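Local coordinates for nucleoporin nup120 (Schizosaccharomyces pombe, PDB 4GQ2), which serves as a structural component of the nuclear pore complex, interacting with nup107 within the npc107-120 complex, at residues A[118-122]-A[179-183]; A[437-441]-A[467-471]; A[846-851]-A[861-865]. One frame throughout, in Å; residues are numbered along the deposited sequence.

Contact 1 of 3, residues A[118-122]-A[179-183]; sequences FSFSE and ISTSE
Thr181 and Ser119 bury the most surface here, and their CA atoms lie 5.5 Å apart. Ser119 sits in an extended strand (phi/psi -151/154), and its CB points toward residues 179-183. Its rotamer is t. Ser119 OG lies 3.2 Å from Ser180 C, a van der Waals contact. It is 3.3 Å from Ser180 O and 3.4 Å from Thr181 N, but the angles are too poor for hydrogen bonds. The CA-to-CB bond of Thr181 (phi/psi -74/-2) runs sideways, and chi1 of 38° (p) leaves CG2 against the strand. Thr181 CG2 packs 3.7 Å from Phe120 C, 3.5 Å from Ser121 N and 3.6 Å from Ser121 CB. Ser121 OG is hydrogen-bonded to His123 O, two residues on.

Segment 179-183 is held by its own bonds. Ile179 N and Ser180 N reach Glu183 O at 2.8 and 3.0 Å. Ser180 OG, with chi1 p, accepts from Ser182 N at 3.2 Å, making an ST turn, and donates to Glu183 OE1 at 3.0 Å. Ser180 O and Thr181 O bond to the hydroxyls of Tyr130 and Tyr140. The turn joining strands 173-178 and 183-188 thus rests on the preceding four-stranded sheet, a blade-to-blade contact of a beta-propeller.

Contact 2 of 3, residues A[437-441]-A[467-471]; sequences IQVAL and LKNAV
Two helical segments, 437-441 and 467-471, run in broadly the same direction. The axes of the two short segments cross at +31° and approach to 10.9 Å. The backbones are regular helix, with i to i+4 bonds from Leu441 N to Ile437 O (2.7 Å) and from Val471 N to Leu467 O (2.9 Å). The nearest CA pairs are Gln438 with Leu467 at 7.8 Å and Leu441 with Val471 at 6.5 Å.

Apolar side chains make most of the contact. Leu441 and Leu467 lose the most surface. Both are tp rotamers, and both CA-to-CB bonds point toward the other helix. Leu441 CD2 meets Leu467 CD1 at 4.0 Å and Ala470 CB at 3.9 Å. Leu441 CD1 lies 3.8 Å from Val471 CA and 4.0 Å from Val471 CG2. One turn earlier, Ile437 (mt) places CG2 3.7 Å from Val471 CG2 and 4.3 Å from Leu467 CD2.

The aliphatic part of a polar residue adds to this. Gln438 CG packs 4.0 Å from Leu467 CD1. No hydrogen bond passes between the segments.

Nearby, Asn469 packs on an apolar side chain of the Nup37 chain. Both helices belong to a helical insertion between propeller strands 390-395 and 520-525. Phe428 of helix 419-428 touches Ile437 and Leu467. Phe459 of helix 453-459 covers Gln438 and Leu441, and Trp503 and Phe506 of helix 492-515 press on Val471.

Contact 3 of 3, residues A[846-851]-A[861-865]; sequences KALIYL and RCFKT
Phe863 lays one face of its ring over the methyl of Ala847. Ala847 CB stands 3.5 Å from the centroid of the Phe863 ring, 21° off the ring normal, which makes a CH-pi contact. The nearest ring atom is CE1 of Phe863, 3.3 Å from Ala847 CB. Chi1 of Phe863 is m (-80°), which carries the ring over from a sideways CB. Its edge meets Leu851 CG at CE2 (4.3 Å) and Leu848 CD2 at CZ (4.4 Å).

The CA-to-CB bond of Cys862 points toward segment 846-851. Its CA is 5.2 Å from Ala847 CA, so the backbones come very close. Its CB lies 3.7 Å from Ala847 CB. With chi1 m, Cys862 SG reaches 3.7 Å from Tyr850 CE2, at the ring edge, in a sulfur-aromatic contact, and 4.1 Å from Lys846 CB.

Segment 846-851 is regular helix, with Tyr850 N to Lys846 O at 3.0 Å. Cys862 (phi/psi -68/-42) and Phe863 (-55/-36) are helical, and Thr865 N bonds to Cys862 O at 3.2 Å. Close packing of consecutive helices fits the HEAT-repeat region. Helices 812-822 and 826-832 flank helix 840-852 at Ile849. Helix 895-909 covers the Phe863 ring with Leu903 and Leu907.

From the N terminus the three contacts come in series, and none nests in or crosses another. Contact 1 closes a loop of 56 residues and joins two successive sheets of the beta-propeller. Contact 2 closes 25 residues inside the helical insertion of the same domain, its centre about 42 Å from that of contact 1. Contact 3 closes just nine residues, pairing two consecutive helices in the HEAT-repeat region. Its centre lies about 38 Å from that of contact 2. Contacts 1 and 3 lie on opposite sides of the chain's centre, their centres about 60 Å apart. Nup37 touches residues of contacts 2 and 3, but not the segments of contact 1.

Contact 1 of 3, residues A[118-122]-A[179-183]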
# COMPACT_ATOMS: atom_id res chain seq x y z
N PHE A 118 12.69 -33.12 -9.94
CA PHE A 118 11.34 -33.39 -9.48
C PHE A 118 10.68 -34.52 -10.25
O PHE A 118 10.98 -34.75 -11.43
CB PHE A 118 10.48 -32.13 -9.64
CG PHE A 118 10.67 -31.11 -8.55
CD1 PHE A 118 11.83 -30.35 -8.48
CD2 PHE A 118 9.66 -30.88 -7.62
CE1 PHE A 118 11.99 -29.40 -7.48
CE2 PHE A 118 9.81 -29.93 -6.62
CZ PHE A 118 10.98 -29.19 -6.55
N SER A 119 9.77 -35.23 -9.58
CA SER A 119 8.92 -36.22 -10.23
C SER A 119 7.59 -36.33 -9.49
O SER A 119 7.51 -36.06 -8.29
CB SER A 119 9.61 -37.58 -10.30
OG SER A 119 8.95 -38.43 -11.22
N PHE A 120 6.54 -36.74 -10.21
CA PHE A 120 5.20 -36.82 -9.66
C PHE A 120 4.56 -38.19 -9.87
O PHE A 120 4.55 -38.70 -10.99
CB PHE A 120 4.32 -35.72 -10.26
CG PHE A 120 2.93 -35.66 -9.70
CD1 PHE A 120 2.69 -35.12 -8.44
CD2 PHE A 120 1.86 -36.15 -10.44
CE1 PHE A 120 1.41 -35.07 -7.93
CE2 PHE A 120 0.57 -36.11 -9.93
CZ PHE A 120 0.34 -35.56 -8.67
N SER A 121 4.03 -38.76 -8.79
CA SER A 121 3.32 -40.05 -8.82
C SER A 121 1.81 -39.84 -8.94
O SER A 121 1.22 -39.09 -8.16
CB SER A 121 3.60 -40.85 -7.54
OG SER A 121 2.97 -40.27 -6.41
N GLU A 122 1.20 -40.54 -9.90
CA GLU A 122 -0.24 -40.47 -10.09
C GLU A 122 -1.00 -41.01 -8.88
O GLU A 122 -1.76 -40.28 -8.25
CB GLU A 122 -0.66 -41.17 -11.39
CG GLU A 122 -0.23 -40.44 -12.65
CD GLU A 122 -1.22 -40.57 -13.79
OE1 GLU A 122 -2.02 -41.53 -13.80
OE2 GLU A 122 -1.22 -39.69 -14.68
N ILE A 179 13.70 -39.94 -13.97
CA ILE A 179 13.05 -40.80 -14.96
C ILE A 179 11.63 -41.10 -14.50
O ILE A 179 10.71 -41.22 -15.31
CB ILE A 179 13.85 -42.11 -15.17
CG1 ILE A 179 15.24 -41.81 -15.76
CG2 ILE A 179 13.08 -43.11 -16.03
CD1 ILE A 179 15.25 -40.86 -16.94
N SER A 180 11.47 -41.19 -13.18
CA SER A 180 10.22 -41.56 -12.54
C SER A 180 10.31 -41.28 -11.04
O SER A 180 11.30 -40.70 -10.57
CB SER A 180 9.94 -43.05 -12.75
OG SER A 180 10.88 -43.84 -12.05
N THR A 181 9.29 -41.70 -10.31
CA THR A 181 9.27 -41.56 -8.85
C THR A 181 10.21 -42.51 -8.14
O THR A 181 10.33 -42.47 -6.92
CB THR A 181 7.84 -41.72 -8.28
OG1 THR A 181 7.14 -42.74 -9.00
CG2 THR A 181 7.08 -40.41 -8.39
N SER A 182 10.89 -43.37 -8.89
CA SER A 182 11.82 -44.32 -8.29
C SER A 182 13.14 -44.43 -9.06
O SER A 182 14.09 -45.04 -8.58
CB SER A 182 11.17 -45.69 -8.14
OG SER A 182 10.88 -46.25 -9.41
N GLU A 183 13.18 -43.82 -10.24
CA GLU A 183 14.36 -43.89 -11.10
C GLU A 183 14.90 -42.52 -11.47
O GLU A 183 14.14 -41.61 -11.81
CB GLU A 183 14.06 -44.69 -12.38
CG GLU A 183 13.81 -46.18 -12.16
CD GLU A 183 12.95 -46.79 -13.26
OE1 GLU A 183 11.75 -46.44 -13.35
OE2 GLU A 183 13.48 -47.63 -14.02

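Contact 2 of 3, residues A[437-441]-A[467-471]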
# COMPACT_ATOMS: atom_id res chain seq x y z
N ILE A 437 15.99 -5.26 2.95
CA ILE A 437 15.68 -4.22 3.94
C ILE A 437 16.18 -4.63 5.33
O ILE A 437 16.83 -3.84 6.03
CB ILE A 437 14.18 -3.85 3.96
CG1 ILE A 437 13.74 -3.26 2.60
CG2 ILE A 437 13.87 -2.86 5.08
CD1 ILE A 437 12.26 -2.96 2.47
N GLN A 438 15.91 -5.88 5.71
CA GLN A 438 16.34 -6.41 7.01
C GLN A 438 17.86 -6.39 7.17
O GLN A 438 18.37 -5.96 8.20
CB GLN A 438 15.83 -7.83 7.23
CG GLN A 438 14.33 -7.95 7.34
CD GLN A 438 13.86 -9.39 7.30
OE1 GLN A 438 14.58 -10.29 6.88
NE2 GLN A 438 12.63 -9.61 7.77
N VAL A 439 18.57 -6.86 6.15
CA VAL A 439 20.03 -6.86 6.18
C VAL A 439 20.58 -5.44 6.15
O VAL A 439 21.50 -5.12 6.90
CB VAL A 439 20.63 -7.73 5.06
CG1 VAL A 439 22.14 -7.55 4.98
CG2 VAL A 439 20.29 -9.19 5.30
N ALA A 440 20.01 -4.59 5.30
CA ALA A 440 20.38 -3.17 5.28
C ALA A 440 20.17 -2.53 6.66
O ALA A 440 20.99 -1.74 7.11
CB ALA A 440 19.59 -2.43 4.23
N LEU A 441 19.06 -2.88 7.31
CA LEU A 441 18.75 -2.38 8.64
C LEU A 441 19.82 -2.74 9.68
O LEU A 441 20.13 -1.93 10.56
CB LEU A 441 17.37 -2.87 9.10
CG LEU A 441 16.79 -2.22 10.35
CD1 LEU A 441 16.72 -0.71 10.20
CD2 LEU A 441 15.41 -2.79 10.65
N LEU A 467 8.63 -3.81 10.98
CA LEU A 467 9.82 -3.58 10.15
C LEU A 467 9.89 -2.13 9.66
O LEU A 467 10.95 -1.49 9.76
CB LEU A 467 9.88 -4.55 8.96
CG LEU A 467 11.13 -4.50 8.07
CD1 LEU A 467 12.39 -4.79 8.88
CD2 LEU A 467 11.00 -5.49 6.92
N LYS A 468 8.76 -1.64 9.15
CA LYS A 468 8.62 -0.24 8.73
C LYS A 468 8.97 0.72 9.86
O LYS A 468 9.74 1.65 9.66
CB LYS A 468 7.20 0.04 8.23
CG LYS A 468 7.01 -0.24 6.75
CD LYS A 468 5.91 0.64 6.17
CE LYS A 468 4.63 -0.14 5.97
NZ LYS A 468 4.84 -1.20 4.94
N ASN A 469 8.39 0.48 11.03
CA ASN A 469 8.67 1.28 12.22
C ASN A 469 10.12 1.21 12.69
O ASN A 469 10.67 2.19 13.18
CB ASN A 469 7.72 0.87 13.36
CG ASN A 469 6.26 1.09 13.01
OD1 ASN A 469 5.92 1.93 12.16
ND2 ASN A 469 5.39 0.33 13.65
N ALA A 470 10.74 0.04 12.51
CA ALA A 470 12.11 -0.18 12.93
C ALA A 470 13.05 0.58 11.99
O ALA A 470 14.03 1.17 12.45
CB ALA A 470 12.42 -1.67 12.95
N VAL A 471 12.74 0.56 10.70
CA VAL A 471 13.52 1.31 9.70
C VAL A 471 13.44 2.80 10.00
O VAL A 471 14.47 3.45 10.14
CB VAL A 471 13.06 1.02 8.25
CG1 VAL A 471 13.63 2.05 7.29
CG2 VAL A 471 13.51 -0.36 7.81

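Contact 3 of 3, residues A[846-851]-A[861-865]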
# COMPACT_ATOMS: atom_id res chain seq x y z
N LYS A 846 -20.44 5.33 4.90
CA LYS A 846 -19.61 6.28 5.66
C LYS A 846 -20.00 6.22 7.14
O LYS A 846 -19.14 6.17 8.01
CB LYS A 846 -19.79 7.71 5.15
CG LYS A 846 -19.23 7.95 3.76
CD LYS A 846 -19.27 9.43 3.38
CE LYS A 846 -18.31 10.26 4.22
NZ LYS A 846 -18.09 11.61 3.65
N ALA A 847 -21.30 6.19 7.41
CA ALA A 847 -21.82 6.14 8.77
C ALA A 847 -21.40 4.86 9.51
O ALA A 847 -20.95 4.92 10.66
CB ALA A 847 -23.33 6.30 8.76
N LEU A 848 -21.55 3.71 8.86
CA LEU A 848 -21.12 2.45 9.45
C LEU A 848 -19.62 2.42 9.76
O LEU A 848 -19.21 1.90 10.79
CB LEU A 848 -21.46 1.29 8.54
CG LEU A 848 -22.91 0.97 8.21
CD1 LEU A 848 -22.89 -0.16 7.21
CD2 LEU A 848 -23.71 0.59 9.45
N ILE A 849 -18.81 2.97 8.85
CA ILE A 849 -17.36 3.01 9.03
C ILE A 849 -17.02 3.88 10.25
O ILE A 849 -16.29 3.45 11.14
CB ILE A 849 -16.64 3.53 7.76
CG1 ILE A 849 -16.79 2.55 6.60
CG2 ILE A 849 -15.15 3.78 8.05
CD1 ILE A 849 -16.64 3.20 5.23
N TYR A 850 -17.57 5.09 10.29
CA TYR A 850 -17.36 5.95 11.45
C TYR A 850 -17.83 5.26 12.72
O TYR A 850 -17.17 5.36 13.75
CB TYR A 850 -18.11 7.27 11.32
CG TYR A 850 -17.53 8.26 10.35
CD1 TYR A 850 -16.17 8.61 10.38
CD2 TYR A 850 -18.35 8.90 9.43
CE1 TYR A 850 -15.66 9.54 9.49
CE2 TYR A 850 -17.86 9.82 8.54
CZ TYR A 850 -16.52 10.14 8.57
OH TYR A 850 -16.07 11.06 7.66
N LEU A 851 -18.96 4.56 12.64
CA LEU A 851 -19.51 3.88 13.81
C LEU A 851 -18.49 2.90 14.33
O LEU A 851 -18.17 2.89 15.53
CB LEU A 851 -20.82 3.16 13.48
CG LEU A 851 -22.05 3.43 14.34
CD1 LEU A 851 -23.02 2.26 14.25
CD2 LEU A 851 -21.71 3.75 15.78
N ARG A 861 -24.27 12.02 12.19
CA ARG A 861 -24.43 13.10 11.22
C ARG A 861 -24.68 12.55 9.81
O ARG A 861 -25.54 13.04 9.08
CB ARG A 861 -23.20 14.02 11.24
CG ARG A 861 -23.16 15.07 10.15
CD ARG A 861 -24.29 16.07 10.30
NE ARG A 861 -24.18 17.17 9.34
CZ ARG A 861 -25.19 17.97 8.99
NH1 ARG A 861 -26.40 17.79 9.51
NH2 ARG A 861 -24.98 18.94 8.11
N CYS A 862 -23.92 11.51 9.44
CA CYS A 862 -24.07 10.84 8.14
C CYS A 862 -25.40 10.09 8.05
O CYS A 862 -26.09 10.15 7.03
CB CYS A 862 -22.89 9.88 7.89
SG CYS A 862 -21.31 10.70 7.56
N PHE A 863 -25.78 9.41 9.14
CA PHE A 863 -27.08 8.74 9.23
C PHE A 863 -28.27 9.67 8.96
O PHE A 863 -29.26 9.25 8.38
CB PHE A 863 -27.26 8.10 10.62
CG PHE A 863 -26.55 6.78 10.80
CD1 PHE A 863 -26.53 5.83 9.78
CD2 PHE A 863 -25.94 6.47 12.01
CE1 PHE A 863 -25.88 4.61 9.95
CE2 PHE A 863 -25.30 5.26 12.19
CZ PHE A 863 -25.27 4.33 11.16
N LYS A 864 -28.17 10.92 9.39
CA LYS A 864 -29.28 11.88 9.25
C LYS A 864 -29.25 12.69 7.96
O LYS A 864 -30.19 13.43 7.68
CB LYS A 864 -29.30 12.85 10.43
CG LYS A 864 -29.55 12.22 11.79
CD LYS A 864 -29.69 13.30 12.86
CE LYS A 864 -29.93 12.69 14.23
NZ LYS A 864 -30.10 13.75 15.27
N THR A 865 -28.18 12.58 7.18
CA THR A 865 -28.12 13.28 5.90
C THR A 865 -28.34 12.31 4.74
O THR A 865 -28.12 12.66 3.58
CB THR A 865 -26.78 14.03 5.71
OG1 THR A 865 -25.70 13.11 5.80
CG2 THR A 865 -26.60 15.11 6.79